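PDB 2QUP: BH1478 protein from Bacillus halodurans, which is of unknown function but belongs to the DUF327 family and folds as a single all-helical chain of four helices. Local coordinates for residues D79-E82 with L83-L87; N94-R98 with T99-K103; R110-L113 with D114-D117; D128-N131 with M132-E135; G138-I141 with N142-A145. All blocks are in the same frame, centred on the assembly; numbering follows the deposited sequence. Where two conformers were deposited one is given.

Interaction 1 (D79-E82 with L83-L87)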
# COMPACT_ATOMS: atom_id res chain seq x y z
N ASP A 79 4.98 -5.88 -2.76
CA ASP A 79 5.82 -5.27 -3.78
C ASP A 79 6.56 -4.03 -3.30
O ASP A 79 7.67 -3.76 -3.74
CB ASP A 79 5.01 -4.93 -5.03
CG ASP A 79 4.60 -6.16 -5.81
OD1 ASP A 79 3.71 -6.03 -6.67
OD2 ASP A 79 5.17 -7.25 -5.58
N ALA A 80 5.93 -3.26 -2.42
CA ALA A 80 6.54 -2.07 -1.85
C ALA A 80 7.66 -2.36 -0.86
O ALA A 80 8.67 -1.66 -0.87
CB ALA A 80 5.49 -1.19 -1.21
N VAL A 81 7.48 -3.37 -0.00
CA VAL A 81 8.56 -3.85 0.89
C VAL A 81 9.77 -4.32 0.09
O VAL A 81 10.90 -3.97 0.42
CB VAL A 81 8.12 -4.98 1.86
CG1 VAL A 81 9.29 -5.45 2.75
CG2 VAL A 81 7.01 -4.53 2.77
N GLU A 82 9.53 -5.09 -0.96
CA GLU A 82 10.60 -5.58 -1.82
C GLU A 82 11.39 -4.45 -2.46
O GLU A 82 12.62 -4.48 -2.44
CB GLU A 82 10.05 -6.52 -2.89
CG GLU A 82 11.10 -7.42 -3.49
CD GLU A 82 10.70 -7.95 -4.85
OE1 GLU A 82 11.49 -8.71 -5.44
OE2 GLU A 82 9.60 -7.60 -5.33
N LEU A 83 10.69 -3.45 -3.01
CA LEU A 83 11.33 -2.22 -3.48
C LEU A 83 12.03 -1.41 -2.38
O LEU A 83 13.19 -1.03 -2.55
CB LEU A 83 10.34 -1.34 -4.25
CG LEU A 83 10.90 -0.08 -4.91
CD1 LEU A 83 11.97 -0.41 -5.96
CD2 LEU A 83 9.79 0.78 -5.51
N GLY A 84 11.33 -1.14 -1.28
CA GLY A 84 11.90 -0.47 -0.11
C GLY A 84 13.24 -0.98 0.40
O GLY A 84 14.17 -0.20 0.62
N LEU A 85 13.32 -2.30 0.56
CA LEU A 85 14.53 -2.96 1.03
C LEU A 85 15.67 -2.89 0.03
O LEU A 85 16.83 -2.84 0.43
CB LEU A 85 14.25 -4.43 1.41
CG LEU A 85 13.30 -4.76 2.57
CD1 LEU A 85 13.09 -6.26 2.64
CD2 LEU A 85 13.80 -4.23 3.93
N ARG A 86 15.34 -2.88 -1.26
CA ARG A 86 16.39 -2.72 -2.28
C ARG A 86 16.92 -1.28 -2.34
O ARG A 86 18.13 -1.07 -2.43
CB ARG A 86 15.90 -3.16 -3.65
CG ARG A 86 17.01 -3.68 -4.55
CD ARG A 86 16.45 -4.44 -5.75
NE ARG A 86 15.54 -3.64 -6.58
CZ ARG A 86 14.23 -3.87 -6.72
NH1 ARG A 86 13.66 -4.89 -6.08
NH2 ARG A 86 13.49 -3.09 -7.49
N LEU A 87 16.01 -0.31 -2.28
CA LEU A 87 16.37 1.10 -2.27
C LEU A 87 17.24 1.50 -1.09
O LEU A 87 18.05 2.42 -1.22
CB LEU A 87 15.13 1.99 -2.26
CG LEU A 87 14.27 2.08 -3.52
CD1 LEU A 87 13.20 3.16 -3.32
CD2 LEU A 87 15.12 2.35 -4.76

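Interaction 2 (N94-R98 with T99-K103)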
# COMPACT_ATOMS: atom_id res chain seq x y z
N ASN A 94 19.48 6.76 0.02
CA ASN A 94 19.94 6.35 1.35
C ASN A 94 19.02 6.61 2.58
O ASN A 94 17.99 7.28 2.50
CB ASN A 94 21.38 6.79 1.57
CG ASN A 94 22.27 5.64 2.00
OD1 ASN A 94 22.40 4.64 1.29
ND2 ASN A 94 22.87 5.76 3.18
N ARG A 95 19.43 6.08 3.74
CA ARG A 95 18.65 5.08 4.47
C ARG A 95 17.58 5.61 5.42
O ARG A 95 17.75 6.66 6.03
CB ARG A 95 19.58 4.12 5.22
CG ARG A 95 20.22 3.05 4.32
CD ARG A 95 21.18 2.14 5.08
NE ARG A 95 20.51 1.37 6.12
CZ ARG A 95 20.60 1.63 7.43
NH1 ARG A 95 21.35 2.63 7.85
NH2 ARG A 95 19.95 0.87 8.31
N ARG A 96 16.47 4.88 5.51
CA ARG A 96 15.46 5.07 6.55
C ARG A 96 15.54 3.97 7.60
O ARG A 96 15.13 4.17 8.74
CB ARG A 96 14.06 5.06 5.94
CG ARG A 96 13.61 6.35 5.31
CD ARG A 96 12.21 6.20 4.77
NE ARG A 96 12.15 5.04 3.88
CZ ARG A 96 11.14 4.18 3.81
NH1 ARG A 96 10.07 4.33 4.58
NH2 ARG A 96 11.21 3.15 2.97
N GLY A 97 16.06 2.81 7.21
CA GLY A 97 16.09 1.66 8.12
C GLY A 97 15.03 0.60 7.86
O GLY A 97 13.87 0.92 7.58
N ARG A 98 15.42 -0.67 7.97
CA ARG A 98 14.48 -1.80 7.94
C ARG A 98 13.45 -1.68 9.05
O ARG A 98 12.25 -1.92 8.83
CB ARG A 98 15.22 -3.11 8.12
CG ARG A 98 15.97 -3.58 6.88
CD ARG A 98 16.95 -4.66 7.26
NE ARG A 98 16.32 -5.97 7.40
CZ ARG A 98 16.81 -6.99 8.12
NH1 ARG A 98 17.95 -6.86 8.79
NH2 ARG A 98 16.16 -8.14 8.16
N THR A 99 13.91 -1.32 10.24
CA THR A 99 13.03 -1.03 11.37
C THR A 99 11.80 -0.18 10.98
O THR A 99 10.67 -0.59 11.25
CB THR A 99 13.81 -0.45 12.57
OG1 THR A 99 14.86 -1.36 12.93
CG2 THR A 99 12.90 -0.25 13.78
N LYS A 100 12.03 0.95 10.30
CA LYS A 100 10.95 1.88 9.92
C LYS A 100 9.95 1.27 8.93
O LYS A 100 8.74 1.38 9.12
CB LYS A 100 11.53 3.19 9.36
CG LYS A 100 10.47 4.15 8.84
CD LYS A 100 10.73 5.58 9.20
CE LYS A 100 9.42 6.29 9.50
NZ LYS A 100 8.86 5.86 10.80
N ILE A 101 10.49 0.62 7.90
CA ILE A 101 9.74 -0.04 6.85
C ILE A 101 8.82 -1.07 7.47
O ILE A 101 7.62 -1.08 7.21
CB ILE A 101 10.72 -0.74 5.86
CG1 ILE A 101 11.57 0.32 5.11
CG2 ILE A 101 10.00 -1.64 4.87
CD1 ILE A 101 12.44 -0.26 3.96
N TYR A 102 9.39 -1.91 8.33
CA TYR A 102 8.63 -2.92 9.07
C TYR A 102 7.58 -2.31 10.00
O TYR A 102 6.49 -2.87 10.12
CB TYR A 102 9.56 -3.79 9.89
CG TYR A 102 10.50 -4.61 9.05
CD1 TYR A 102 10.20 -4.92 7.73
CD2 TYR A 102 11.69 -5.07 9.58
CE1 TYR A 102 11.08 -5.69 6.94
CE2 TYR A 102 12.58 -5.84 8.79
CZ TYR A 102 12.26 -6.13 7.49
OH TYR A 102 13.13 -6.89 6.72
N LYS A 103 7.91 -1.19 10.63
CA LYS A 103 6.96 -0.51 11.51
C LYS A 103 5.74 0.02 10.75
O LYS A 103 4.63 0.10 11.29
CB LYS A 103 7.64 0.65 12.26
CG LYS A 103 6.71 1.35 13.31
CD LYS A 103 6.96 2.87 13.48
CE LYS A 103 6.63 3.74 12.23
NZ LYS A 103 5.23 4.28 12.15
O HOH W 1 14.37 2.85 11.18

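Interaction 3 (R110-L113 with D114-D117)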
# COMPACT_ATOMS: atom_id res chain seq x y z
N ARG A 110 -2.49 -3.41 11.36
CA ARG A 110 -3.37 -2.88 12.42
C ARG A 110 -4.60 -2.19 11.85
O ARG A 110 -5.73 -2.52 12.24
CB ARG A 110 -2.61 -1.88 13.26
CG ARG A 110 -2.13 -2.39 14.60
CD ARG A 110 -2.56 -1.47 15.74
NE ARG A 110 -2.48 -0.05 15.41
CZ ARG A 110 -3.50 0.82 15.47
NH1 ARG A 110 -4.70 0.43 15.86
NH2 ARG A 110 -3.31 2.09 15.15
N LYS A 111 -4.38 -1.24 10.94
CA LYS A 111 -5.44 -0.49 10.26
C LYS A 111 -6.41 -1.32 9.42
O LYS A 111 -7.61 -1.06 9.43
CB LYS A 111 -4.85 0.68 9.44
CG LYS A 111 -4.30 1.88 10.24
CD LYS A 111 -5.21 2.28 11.42
CE LYS A 111 -4.62 3.43 12.24
NZ LYS A 111 -5.42 3.76 13.47
N LEU A 112 -5.88 -2.28 8.67
CA LEU A 112 -6.70 -3.19 7.89
C LEU A 112 -7.70 -3.97 8.74
O LEU A 112 -8.86 -4.12 8.36
CB LEU A 112 -5.82 -4.15 7.08
CG LEU A 112 -5.22 -3.51 5.83
CD1 LEU A 112 -4.29 -4.53 5.06
CD2 LEU A 112 -6.35 -2.98 4.90
N LEU A 113 -7.24 -4.44 9.90
CA LEU A 113 -8.08 -5.19 10.84
C LEU A 113 -9.16 -4.27 11.40
O LEU A 113 -10.29 -4.69 11.58
CB LEU A 113 -7.24 -5.78 11.97
CG LEU A 113 -6.26 -6.91 11.64
CD1 LEU A 113 -5.31 -7.17 12.83
CD2 LEU A 113 -7.00 -8.17 11.25
N ASP A 114 -8.80 -3.02 11.66
CA ASP A 114 -9.75 -2.03 12.19
C ASP A 114 -10.81 -1.61 11.19
O ASP A 114 -11.93 -1.20 11.55
CB ASP A 114 -9.00 -0.78 12.65
CG ASP A 114 -8.30 -0.98 13.97
OD1 ASP A 114 -7.59 -0.05 14.38
OD2 ASP A 114 -8.46 -2.06 14.60
N LEU A 115 -10.43 -1.70 9.92
CA LEU A 115 -11.31 -1.42 8.81
C LEU A 115 -12.33 -2.53 8.62
O LEU A 115 -13.51 -2.25 8.49
CB LEU A 115 -10.48 -1.25 7.52
CG LEU A 115 -11.23 -1.02 6.21
CD1 LEU A 115 -11.94 0.33 6.23
CD2 LEU A 115 -10.27 -1.09 5.05
N THR A 116 -11.86 -3.78 8.58
CA THR A 116 -12.71 -4.95 8.63
C THR A 116 -13.80 -4.87 9.68
O THR A 116 -14.97 -5.10 9.39
CB THR A 116 -11.90 -6.22 8.79
OG1 THR A 116 -10.85 -6.22 7.82
CG2 THR A 116 -12.77 -7.44 8.52
N ASP A 117 -13.42 -4.48 10.88
CA ASP A 117 -14.35 -4.29 11.96
C ASP A 117 -15.42 -3.26 11.65
O ASP A 117 -16.61 -3.49 11.91
CB ASP A 117 -13.59 -3.87 13.21
CG ASP A 117 -13.93 -4.72 14.38
OD1 ASP A 117 -13.63 -5.94 14.35
OD2 ASP A 117 -14.53 -4.17 15.33
O HOH W 2 -6.12 -3.24 15.05

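Interaction 4 (D128-N131 with M132-E135)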
# COMPACT_ATOMS: atom_id res chain seq x y z
N ASP A 128 -16.26 8.09 7.23
CA ASP A 128 -15.32 7.43 8.14
C ASP A 128 -14.55 6.32 7.43
O ASP A 128 -13.35 6.22 7.59
CB ASP A 128 -16.06 6.83 9.35
CG ASP A 128 -16.81 7.88 10.16
OD1 ASP A 128 -16.44 9.07 10.14
OD2 ASP A 128 -17.80 7.51 10.81
N ILE A 129 -15.25 5.51 6.64
CA ILE A 129 -14.61 4.47 5.80
C ILE A 129 -13.60 5.05 4.79
O ILE A 129 -12.48 4.57 4.66
CB ILE A 129 -15.66 3.55 5.15
CG1 ILE A 129 -16.45 2.82 6.24
CG2 ILE A 129 -15.02 2.57 4.17
CD1 ILE A 129 -17.22 1.61 5.80
N LEU A 130 -14.02 6.12 4.11
CA LEU A 130 -13.13 6.93 3.30
C LEU A 130 -11.87 7.40 4.03
O LEU A 130 -10.75 7.26 3.50
CB LEU A 130 -13.89 8.11 2.70
CG LEU A 130 -13.35 8.83 1.48
CD1 LEU A 130 -12.95 7.82 0.36
CD2 LEU A 130 -14.43 9.79 1.01
N ASN A 131 -12.02 7.93 5.25
CA ASN A 131 -10.88 8.36 6.06
C ASN A 131 -9.92 7.23 6.37
O ASN A 131 -8.71 7.41 6.24
CB ASN A 131 -11.33 9.03 7.35
CG ASN A 131 -12.03 10.35 7.09
OD1 ASN A 131 -11.58 11.16 6.27
ND2 ASN A 131 -13.14 10.58 7.79
N MET A 132 -10.49 6.07 6.72
CA MET A 132 -9.72 4.87 7.06
C MET A 132 -8.88 4.40 5.89
O MET A 132 -7.71 4.02 6.07
CB MET A 132 -10.66 3.74 7.51
CG MET A 132 -11.33 3.95 8.88
SD MET A 132 -12.67 2.76 9.19
CE MET A 132 -13.67 3.67 10.38
N VAL A 133 -9.46 4.40 4.69
CA VAL A 133 -8.69 4.01 3.50
C VAL A 133 -7.64 5.07 3.10
O VAL A 133 -6.66 4.76 2.46
CB VAL A 133 -9.59 3.60 2.30
CG1 VAL A 133 -10.69 2.60 2.74
CG2 VAL A 133 -10.20 4.81 1.60
N GLY A 134 -7.85 6.32 3.50
CA GLY A 134 -6.96 7.40 3.09
C GLY A 134 -5.74 7.39 3.99
O GLY A 134 -4.66 7.77 3.58
N GLU A 135 -5.95 6.92 5.23
CA GLU A 135 -4.90 6.67 6.20
C GLU A 135 -4.01 5.54 5.77
O GLU A 135 -2.80 5.65 5.84
CB GLU A 135 -5.52 6.21 7.49
CG GLU A 135 -5.64 7.28 8.51
CD GLU A 135 -5.82 6.69 9.87
OE1 GLU A 135 -6.97 6.71 10.36
OE2 GLU A 135 -4.82 6.19 10.44

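Interaction 5 (G138-I141 with N142-A145)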
# COMPACT_ATOMS: atom_id res chain seq x y z
N GLY A 138 -1.88 6.56 2.98
CA GLY A 138 -0.79 7.33 3.57
C GLY A 138 0.34 6.50 4.14
O GLY A 138 1.51 6.79 3.90
N LEU A 139 0.00 5.46 4.89
CA LEU A 139 1.00 4.48 5.30
C LEU A 139 1.62 3.76 4.08
O LEU A 139 2.84 3.58 4.01
CB LEU A 139 0.38 3.50 6.29
CG LEU A 139 -0.12 4.15 7.60
CD1 LEU A 139 -1.01 3.19 8.39
CD2 LEU A 139 1.03 4.60 8.44
N LEU A 140 0.79 3.37 3.13
CA LEU A 140 1.26 2.52 2.00
C LEU A 140 2.36 3.13 1.15
O LEU A 140 3.32 2.45 0.71
CB LEU A 140 0.09 2.17 1.09
CG LEU A 140 -0.85 1.02 1.47
CD1 LEU A 140 -1.91 0.89 0.40
CD2 LEU A 140 -0.15 -0.31 1.69
N ILE A 141 2.19 4.41 0.85
CA ILE A 141 3.15 5.10 -0.01
C ILE A 141 4.50 5.32 0.70
O ILE A 141 5.53 5.49 0.06
CB ILE A 141 2.58 6.42 -0.60
CG1 ILE A 141 2.14 7.37 0.51
CG2 ILE A 141 1.40 6.15 -1.54
CD1 ILE A 141 1.66 8.72 0.02
N ASN A 142 4.48 5.32 2.03
CA ASN A 142 5.70 5.44 2.82
C ASN A 142 6.51 4.15 2.97
O ASN A 142 7.59 4.18 3.56
CB ASN A 142 5.38 5.93 4.21
CG ASN A 142 4.81 7.32 4.23
OD1 ASN A 142 5.07 8.13 3.35
ND2 ASN A 142 4.03 7.61 5.26
N ILE A 143 5.98 3.03 2.48
CA ILE A 143 6.65 1.73 2.66
C ILE A 143 7.97 1.76 1.92
O ILE A 143 9.01 1.48 2.51
CB ILE A 143 5.79 0.49 2.20
CG1 ILE A 143 4.69 0.20 3.23
CG2 ILE A 143 6.66 -0.76 2.22
CD1 ILE A 143 3.54 -0.67 2.71
N TYR A 144 7.92 2.12 0.64
CA TYR A 144 9.06 1.86 -0.22
C TYR A 144 10.12 2.94 -0.03
O TYR A 144 11.32 2.64 0.03
CB TYR A 144 8.65 1.70 -1.68
CG TYR A 144 7.89 2.87 -2.25
CD1 TYR A 144 8.57 3.96 -2.80
CD2 TYR A 144 6.50 2.91 -2.23
CE1 TYR A 144 7.90 5.05 -3.30
CE2 TYR A 144 5.81 3.99 -2.74
CZ TYR A 144 6.52 5.05 -3.28
OH TYR A 144 5.86 6.14 -3.79
N ALA A 145 9.68 4.18 0.11
CA ALA A 145 10.58 5.29 0.36
C ALA A 145 9.78 6.44 0.89
O ALA A 145 8.58 6.51 0.64
CB ALA A 145 11.32 5.68 -0.90
OXT ALA A 145 10.32 7.32 1.56

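Interaction 1 (D79-E82 with L83-L87)
Val81 and Leu85, one turn apart on helix 63-88, lay their side chains side by side and pointing the same way, with Val81 CG1 3.9 Å from Leu85 CD1. The valine methyl reaches there because it stands opposite the backbone N (chi1 179°), on the side of the carbonyl carbon and of the next turn. Leu85 stays close to the backbone as well: its CG lies 3.3 Å from Val81 O. That same oxygen accepts the backbone N-H, Leu85 N sitting 2.9 Å from Val81 O in a fairly straight bond. Trimming Leu85 to an alanine here removes CG and both methyls, and would probably leave Val81 CG1 without its neighbour and open a gap beside Arg98 and Tyr102, which also touch this leucine.

The backbone pairing is the i to i+4 pattern of an alpha helix, here in a fold where three other helices pack around the turn: Val81 and Ala80 meet Ile143, while Leu83 meets Leu43 and Tyr144. Gly84 N donates to Ala80 O at 2.7 Å, and a beta carbon on this buried glycine would sit tightly against that oxygen. Leu83 N reaches Asp79 O at 3.1 Å. Toward the exposed side the bonding slackens, with Arg86 N only weakly bonded to Glu82 O at 3.4 Å. The acid end of Glu82 also stays at arm's length, OE1 being 4.4 Å from Arg86 NH1, beyond a salt bridge. Arg86 bends at chi3 (58°) and spends its NE on a salt bridge to Asp36 of helix 27-60.

Interaction 2 (N94-R98 with T99-K103)
Arg98 and Tyr102 make the main side-chain pairing, lying side by side and pointing the same way. Arg98 NE gives a weak hydrogen bond to Tyr102 OH at 3.4 Å; the hydroxyl meets the guanidinium at its edge, and the ring is turned 78° from the guanidinium plane. Lower down, the ring receives the backbone: Arg98 O sits over one of its faces, 3.2 Å from Tyr102 CG. With chi1 at -64°, Tyr102 CG lies beside its own backbone N, which brings the ring over the oxygen that the same N-H already binds.

Among the backbone bonds, Tyr102 N to Arg98 O is the sound one, 2.9 Å and nearly straight at 174°. Gly97 is the N-cap of helix 98-120, and its carbonyl receives two weak bonds from the first turn, from Lys100 N at 3.3 Å and from Ile101 N. Its backbone angles would jam a side chain against the preceding carbonyl. Ahead of the helix, Glu88 takes the N-H groups of both Arg96 and Gly97.

Water 1 spans the start of the helix, donating to Arg96 O at 2.9 Å and weakly accepting from Lys100 N.

Ile101 gives the other guanidinium an aliphatic neighbour: Arg96 crosses it at about a right angle, Arg96 NH2 lying 3.6 Å from Ile101 CG1. The same NH2 is hydrogen-bonded to Ile143 O, at the end of helix 126-144.

Interaction 3 (R110-L113 with D114-D117)
Thr116 and Leu112 form the tight part of this turn. Leu112 O is gripped twice by the threonine, by Thr116 N at 3.0 Å in an almost perfectly straight bond (178°) and by Thr116 OG1 at 2.9 Å, the two donors arriving from opposite faces of the carbonyl plane. A chi1 of -49° puts the hydroxyl beside its own backbone N, within bonding distance of that oxygen, a common side-chain-to-backbone bond within helices. OG1 is also hydrogen-bonded to Lys70, so the hydroxyl ties helix 98-120 to helix 63-88. A valine in its place keeps the backbone bond but would probably leave Leu112 O with one grip fewer and Lys70 without its hydroxyl mate.

Next to it the buried Leu115 presses CB to 3.4 Å from Leu112 O, and its side chain packs on Tyr69 of helix 63-88 and on Met132 and Ile136 of helix 126-144.

The solvent side is looser. Arg110 NH1 makes a salt bridge to Asp114 OD1 at 3.3 Å, with the guanidinium and carboxylate planes 70° apart, a poor match for a two-pronged clasp. Arg110 is also engaged elsewhere, its NE being salt-bridged to Glu107. Water 2 bridges the carboxylate to the backbone, donating to Asp114 OD2 at 2.7 Å and to Arg110 O at 2.9 Å. Lys111 NZ stands 4.5 Å from Asp114 OD1, beyond a salt bridge, though its charge may still favour the carboxylate.

The two faces are those of an amphipathic alpha helix: Leu112 and Leu115 packed against neighbouring helices, Arg110 and Asp114 ion-paired i to i+4 on the exposed side.

Interaction 4 (D128-N131 with M132-E135)
Val133 turns at chi1 -48°, which wedges CG2 between its backbone N and carbonyl carbon and drives that methyl to 3.1 Å from Leu130 O. The same rotation sets Val133 CG1 3.3 Å from Ile129 O, the oxygen that takes the backbone bond of Val133 N at 3.0 Å. Both methyls of the valine are therefore pressed against the preceding turn.

Met132, in the conformer given, has its CG beside the backbone N (chi1 -71°) and runs back along Asp128, CG lying 3.3 Å from Asp128 O; a second conformer was modelled, so this course of the side chain is not certain. Met132 N bonds that oxygen at 3.0 Å.

The next turn is less regular. Gly134 N divides itself between two weak bonds, to Leu130 O and to Asn131 O, while Glu135 N makes the sounder bond to Asn131 O at 3.0 Å.

Toward the other helices, Ile129 packs on Val119 of helix 98-120, and Leu130 on Lys55 and Ser58 of helix 27-60. These faces belong to an amphipathic alpha helix, with Ile129 and Val133 turned inward and Asn131 and Glu135 on the exposed side of the four-helix fold.

Interaction 5 (G138-I141 with N142-A145)
Gly138 and Asn142 lie near the C-terminal end of helix 126-144, where Asn142 N and Ile143 N bond three residues back rather than four. Gly138 O has the Asn142 amide close by, ND2 lying 3.0 Å away, but the angle is too poor for a hydrogen bond. Asn142 folds back toward this oxygen because its CG stands beside the backbone N (chi1 -64°).

Leu139 O receives Asn142 N, weakly and at a bent angle, at 3.1 Å. The Leu139 side chain packs on Val108 and Lys111 of helix 98-120.

Leu140 carries the apolar core of the turn. Its side chain runs alongside that of Ile143, both pointing the same way, with Leu140 CD2 3.8 Å from Ile143 CD1, and the two are buried against helix 63-88 through Phe76, Val77, Ala80 and Val81. Leu140 O also accepts Ile143 N at 3.2 Å; the N-H points fairly well at it, yet the donor stands 66° out of the carbonyl plane rather than near it.

Ile141, on the exposed side, sets CG1 between its backbone N and carbonyl carbon (chi1 58°), 3.5 Å from Asn142 N. Its carbonyl then meets Tyr144, whose CG, too, stands between its backbone N and carbonyl carbon, which brings the ring alongside Ile141; the tyrosine also touches Leu43. Ile141 O lies over one face of that ring, offset toward the rim, 3.2 Å from Tyr144 CE2.

In the fold
Each contact joins adjoining residues of continuous chain, so none closes a long loop; they follow in series, without nesting or crossing. Interaction 1 lies near the end of helix 63-88, and interaction 2 takes up the chain where it turns into helix 98-120, the two meeting where Leu85 touches Arg98 CG. Interaction 3 sits farther along that helix, about 24 Å between centres from interaction 1, across the chain's centre. Helix 126-144 then runs back: interaction 4 packs on interaction 3 through Leu115 and Met132, and interaction 5 brings the C terminus against interactions 1 and 2. Helices 63-88, 98-120 and 126-144 are thus tied together.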